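Local coordinates for protein alkylhalidase CmlS (PDB 3I3L) that binds FAD, partly through a covalent flavin-aspartate bond, and acts as a flavin-dependent halogenase in chloramphenicol biosynthesis, at residues S36-T41 with Q333-A338; L42-H47 with I494-E499. All coordinates share one frame; numbering follows the deposited sequence.

Contact 1 (S36-T41 with Q333-A338)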
loop_
_atom_site.group_PDB
_atom_site.type_symbol
_atom_site.label_atom_id
_atom_site.label_comp_id
_atom_site.label_asym_id
_atom_site.label_seq_id
_atom_site.Cartn_x
_atom_site.Cartn_y
_atom_site.Cartn_z
ATOM N N SER A 36 2.023 14.802 -8.824
ATOM C CA SER A 36 2.238 14.558 -10.240
ATOM C C SER A 36 1.235 13.593 -10.843
ATOM O O SER A 36 0.709 13.838 -11.919
ATOM C CB SER A 36 3.638 13.947 -10.433
ATOM O OG SER A 36 4.541 15.026 -10.333
ATOM N N VAL A 37 1.034 12.451 -10.179
ATOM C CA VAL A 37 0.082 11.466 -10.661
ATOM C C VAL A 37 -1.293 12.027 -10.645
ATOM O O VAL A 37 -2.074 11.720 -11.555
ATOM C CB VAL A 37 0.139 10.120 -9.844
ATOM C CG1 VAL A 37 -0.933 9.153 -10.283
ATOM C CG2 VAL A 37 1.493 9.507 -10.011
ATOM N N ALA A 38 -1.640 12.774 -9.587
ATOM C CA ALA A 38 -2.994 13.395 -9.556
ATOM C C ALA A 38 -3.179 14.363 -10.782
ATOM O O ALA A 38 -4.196 14.326 -11.453
ATOM C CB ALA A 38 -3.200 14.153 -8.320
ATOM N N GLY A 39 -2.170 15.184 -11.062
ATOM C CA GLY A 39 -2.253 16.164 -12.144
ATOM C C GLY A 39 -2.290 15.502 -13.519
ATOM O O GLY A 39 -3.164 15.817 -14.322
ATOM N N LEU A 40 -1.390 14.558 -13.757
ATOM C CA LEU A 40 -1.428 13.740 -14.979
ATOM C C LEU A 40 -2.772 13.058 -15.175
ATOM O O LEU A 40 -3.298 13.017 -16.296
ATOM C CB LEU A 40 -0.338 12.658 -14.960
ATOM C CG LEU A 40 1.105 13.150 -14.985
ATOM C CD1 LEU A 40 2.053 12.022 -14.611
ATOM C CD2 LEU A 40 1.462 13.766 -16.381
ATOM N N THR A 41 -3.355 12.507 -14.115
ATOM C CA THR A 41 -4.634 11.808 -14.291
ATOM C C THR A 41 -5.779 12.792 -14.563
ATOM O O THR A 41 -6.598 12.542 -15.424
ATOM C CB THR A 41 -4.951 10.884 -13.080
ATOM O OG1 THR A 41 -3.864 9.997 -12.918
ATOM C CG2 THR A 41 -6.227 10.068 -13.291
ATOM N N GLN A 333 -2.037 5.534 -6.032
ATOM C CA GLN A 333 -3.384 4.991 -6.118
ATOM C C GLN A 333 -4.406 5.973 -5.660
ATOM O O GLN A 333 -5.460 6.102 -6.286
ATOM C CB GLN A 333 -3.457 3.700 -5.317
ATOM C CG GLN A 333 -4.834 3.228 -4.842
ATOM C CD GLN A 333 -4.732 2.026 -3.833
ATOM O OE1 GLN A 333 -3.920 1.086 -4.075
ATOM N NE2 GLN A 333 -5.568 2.042 -2.711
ATOM N N SER A 334 -4.136 6.681 -4.565
ATOM C CA SER A 334 -5.125 7.619 -4.045
ATOM C C SER A 334 -5.183 8.808 -4.993
ATOM O O SER A 334 -6.224 9.417 -5.147
ATOM C CB SER A 334 -4.808 8.067 -2.589
ATOM O OG SER A 334 -3.622 8.880 -2.464
ATOM N N ALA A 335 -4.046 9.151 -5.604
ATOM C CA ALA A 335 -3.988 10.295 -6.529
ATOM C C ALA A 335 -4.869 10.011 -7.725
ATOM O O ALA A 335 -5.692 10.850 -8.108
ATOM C CB ALA A 335 -2.497 10.565 -6.993
ATOM N N VAL A 336 -4.762 8.795 -8.269
ATOM C CA VAL A 336 -5.624 8.364 -9.371
ATOM C C VAL A 336 -7.061 8.361 -8.937
ATOM O O VAL A 336 -7.946 8.802 -9.715
ATOM C CB VAL A 336 -5.229 6.962 -9.891
ATOM C CG1 VAL A 336 -6.371 6.333 -10.682
ATOM C CG2 VAL A 336 -3.948 7.055 -10.778
ATOM N N SER A 337 -7.335 7.902 -7.725
ATOM C CA SER A 337 -8.748 7.859 -7.248
ATOM C C SER A 337 -9.325 9.230 -7.017
ATOM O O SER A 337 -10.518 9.469 -7.227
ATOM C CB SER A 337 -8.862 7.055 -5.938
ATOM O OG SER A 337 -8.476 5.724 -6.175
ATOM N N ALA A 338 -8.501 10.131 -6.510
ATOM C CA ALA A 338 -8.998 11.479 -6.201
ATOM C C ALA A 338 -9.299 12.212 -7.528
ATOM O O ALA A 338 -10.263 12.924 -7.600
ATOM C CB ALA A 338 -7.954 12.315 -5.405
#
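Ala335 CB sits over the backbone of the facing helix between Val37 and Ala38, 3.5 Å from Ala38 N. The methyl of Ala38 meets it from one flank, Ala38 CB to Ala335 CB at 3.9 Å. Val37 CG1 meets it from another. The CA atoms of Ala38 and Ala335 are only 4.4 Å apart, which two small residues allow. The local helix axes approach to 7.9 Å and cross at -32°, a close packing of two helices that run in the same general direction. Val37 holds CG1 anti to its own N (chi1 175°), and this branch also reaches Val336, Val37 CG1 to Val336 CG2 at 3.7 Å. The two valines meet obliquely through these single methyls. Val336 CG2 then runs on to Thr41, lying 3.6 Å from Thr41 OG1, and the two side chains cross at about a right angle. Thr41 OG1 turns back to its own helix and donates to Val37 O at 2.8 Å. That carbonyl also takes Thr41 N, from the opposite face of its plane. Two bonds thus hold the oxygen, and the buried hydroxyl is satisfied beside a methyl. Replacing Thr41 by an alanine would probably leave Val37 O with the backbone bond alone and open a gap beside Val336 CG2. The contact is buried within the FAD-binding domain. Helix 33-44 follows strand 25-29, and Gly30, Gly32 and Gly35 span the turn and the first part of the helix, consistent with a GxGxxG dinucleotide-binding motif. The FAD-binding residue Ala34 lies one turn before Ala38. The helix pair belongs to the Rossmann-type FAD-binding fold of flavin-dependent halogenases.

Contact 2 (L42-H47 with I494-E499)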
loop_
_atom_site.group_PDB
_atom_site.type_symbol
_atom_site.label_atom_id
_atom_site.label_comp_id
_atom_site.label_asym_id
_atom_site.label_seq_id
_atom_site.Cartn_x
_atom_site.Cartn_y
_atom_site.Cartn_z
ATOM N N LEU A 42 -5.831 13.901 -13.805
ATOM C CA LEU A 42 -6.840 14.945 -13.986
ATOM C C LEU A 42 -6.748 15.597 -15.401
ATOM O O LEU A 42 -7.746 15.898 -15.994
ATOM C CB LEU A 42 -6.666 16.056 -12.949
ATOM C CG LEU A 42 -7.351 15.904 -11.606
ATOM C CD1 LEU A 42 -6.710 16.852 -10.546
ATOM C CD2 LEU A 42 -8.894 16.052 -11.706
ATOM N N HIS A 43 -5.535 15.782 -15.917
ATOM C CA HIS A 43 -5.331 16.290 -17.281
ATOM C C HIS A 43 -5.867 15.311 -18.343
ATOM O O HIS A 43 -6.629 15.707 -19.217
ATOM C CB HIS A 43 -3.861 16.565 -17.513
ATOM C CG HIS A 43 -3.515 16.753 -18.949
ATOM N ND1 HIS A 43 -3.537 18.002 -19.565
ATOM C CD2 HIS A 43 -3.104 15.866 -19.890
ATOM C CE1 HIS A 43 -3.184 17.860 -20.827
ATOM N NE2 HIS A 43 -2.916 16.576 -21.052
ATOM N N LYS A 44 -5.525 14.028 -18.226
ATOM C CA LYS A 44 -6.028 13.005 -19.130
ATOM C C LYS A 44 -7.573 12.961 -19.045
ATOM O O LYS A 44 -8.261 12.618 -20.036
ATOM C CB LYS A 44 -5.438 11.642 -18.721
ATOM C CG LYS A 44 -5.904 10.403 -19.526
ATOM C CD LYS A 44 -5.131 9.173 -19.063
ATOM C CE LYS A 44 -5.578 7.877 -19.771
ATOM N NZ LYS A 44 -5.125 7.904 -21.201
ATOM N N LEU A 45 -8.133 13.270 -17.865
ATOM C CA LEU A 45 -9.590 13.286 -17.735
ATOM C C LEU A 45 -10.217 14.619 -18.222
ATOM O O LEU A 45 -11.425 14.802 -18.155
ATOM C CB LEU A 45 -10.052 12.976 -16.312
ATOM C CG LEU A 45 -9.696 11.591 -15.767
ATOM C CD1 LEU A 45 -9.996 11.532 -14.265
ATOM C CD2 LEU A 45 -10.470 10.480 -16.533
ATOM N N GLY A 46 -9.365 15.533 -18.687
ATOM C CA GLY A 46 -9.778 16.724 -19.368
ATOM C C GLY A 46 -9.962 17.932 -18.465
ATOM O O GLY A 46 -10.644 18.872 -18.859
ATOM N N HIS A 47 -9.369 17.923 -17.267
ATOM C CA HIS A 47 -9.522 19.018 -16.343
ATOM C C HIS A 47 -8.364 19.934 -16.395
ATOM O O HIS A 47 -7.352 19.632 -17.006
ATOM C CB HIS A 47 -9.801 18.489 -14.907
ATOM C CG HIS A 47 -11.031 17.638 -14.829
ATOM N ND1 HIS A 47 -12.255 18.129 -14.429
ATOM C CD2 HIS A 47 -11.230 16.334 -15.125
ATOM C CE1 HIS A 47 -13.169 17.172 -14.502
ATOM N NE2 HIS A 47 -12.573 16.069 -14.914
ATOM N N ILE A 494 -8.071 1.642 -17.908
ATOM C CA ILE A 494 -7.460 2.196 -19.134
ATOM C C ILE A 494 -7.641 3.718 -19.271
ATOM O O ILE A 494 -6.693 4.437 -19.585
ATOM C CB ILE A 494 -8.006 1.498 -20.405
ATOM C CG1 ILE A 494 -7.823 -0.021 -20.282
ATOM C CG2 ILE A 494 -7.355 2.077 -21.698
ATOM C CD1 ILE A 494 -7.806 -0.749 -21.585
ATOM N N GLY A 495 -8.839 4.198 -19.022
ATOM C CA GLY A 495 -9.121 5.609 -19.225
ATOM C C GLY A 495 -9.276 6.379 -17.920
ATOM O O GLY A 495 -9.365 7.571 -17.938
ATOM N N PHE A 496 -9.313 5.678 -16.784
ATOM C CA PHE A 496 -9.321 6.288 -15.458
ATOM C C PHE A 496 -10.646 6.928 -15.027
ATOM O O PHE A 496 -10.673 7.662 -14.034
ATOM C CB PHE A 496 -8.178 7.260 -15.309
ATOM C CG PHE A 496 -6.842 6.593 -15.241
ATOM C CD1 PHE A 496 -6.520 5.769 -14.165
ATOM C CD2 PHE A 496 -5.933 6.732 -16.248
ATOM C CE1 PHE A 496 -5.271 5.124 -14.119
ATOM C CE2 PHE A 496 -4.666 6.124 -16.193
ATOM C CZ PHE A 496 -4.329 5.330 -15.115
ATOM N N ARG A 497 -11.748 6.657 -15.725
ATOM C CA ARG A 497 -13.013 7.275 -15.305
ATOM C C ARG A 497 -13.510 6.503 -14.097
ATOM O O ARG A 497 -13.299 5.294 -14.006
ATOM C CB ARG A 497 -14.110 7.234 -16.421
ATOM C CG ARG A 497 -13.696 7.901 -17.805
ATOM C CD ARG A 497 -13.841 9.462 -17.759
ATOM N NE ARG A 497 -13.171 10.095 -18.894
ATOM C CZ ARG A 497 -12.908 11.388 -19.014
ATOM N NH1 ARG A 497 -13.315 12.276 -18.082
ATOM N NH2 ARG A 497 -12.216 11.805 -20.080
ATOM N N LEU A 498 -14.265 7.178 -13.238
ATOM C CA LEU A 498 -14.944 6.508 -12.182
ATOM C C LEU A 498 -16.274 5.988 -12.699
ATOM O O LEU A 498 -17.165 6.763 -13.033
ATOM C CB LEU A 498 -15.155 7.454 -10.971
ATOM C CG LEU A 498 -15.518 6.723 -9.674
ATOM C CD1 LEU A 498 -14.341 5.924 -9.177
ATOM C CD2 LEU A 498 -16.063 7.717 -8.558
ATOM N N GLU A 499 -16.454 4.670 -12.691
ATOM C CA GLU A 499 -17.660 4.098 -13.225
ATOM C C GLU A 499 -18.498 3.565 -12.069
ATOM O O GLU A 499 -17.981 3.131 -11.026
ATOM C CB GLU A 499 -17.348 2.925 -14.178
ATOM C CG GLU A 499 -16.537 3.251 -15.412
ATOM C CD GLU A 499 -16.244 1.989 -16.302
ATOM O OE1 GLU A 499 -16.403 0.843 -15.837
ATOM O OE2 GLU A 499 -15.793 2.160 -17.456
#
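Arg497 leaves its backbone with CG anti to the carbonyl carbon (chi1 -56°) and bends at chi2 (-80°), which carries its guanidinium to the end of helix 33-44. There Arg497 NH1 donates to Leu45 O at 3.2 Å. The bond is somewhat bent (144° at the hydrogen), and the oxygen lies out of the guanidinium plane. NH1 also forms a salt bridge with Asp343 of helix 327-347, whose carboxylate binds His47 NE2 as well. Leu45 CD2 lies over one face of the guanidinium, 3.6 Å from Arg497 CZ and offset toward the rim. Leu45 CD2 also packs 3.4 Å from Gly495 O. Gly46, at positive phi, closes the helix with a Schellman motif: its N bonds to His43 O, and His47 N bonds to Leu42 O. Arg497 thus meets the chain just where the helix ends, linking the FAD-binding domain to the C-terminal domain ahead of strand 498-506. Farther out, Lys44 is extended to CE and bends only at its last torsion. Lys44 CE meets the edge of the Phe496 ring near the ring plane, 3.7 Å from Phe496 CD2, and passes 3.6 Å from Ile494 O.

How the contacts relate
Helix 33-44 runs through both contacts, whose centres are 10 Å apart. Contact 1 uses its middle and contact 2 its C-terminal end. They meet directly at Phe496: Phe496 CD1 lies 3.5 Å from Val336 CG1, and Phe496 CB lies 4.0 Å from Thr41 CG2. The side chain of Phe496 thus joins the C-terminal domain to the helix pair of contact 1. Helix 327-347 also serves both, since it supplies Ala335 and Val336 to one and Asp343 to the other. Contact 1 is the nearer to the cofactor, with the side chain of Ala335 about 8 Å from FAD. Contact 2 lies away from the annotated FAD-binding residues.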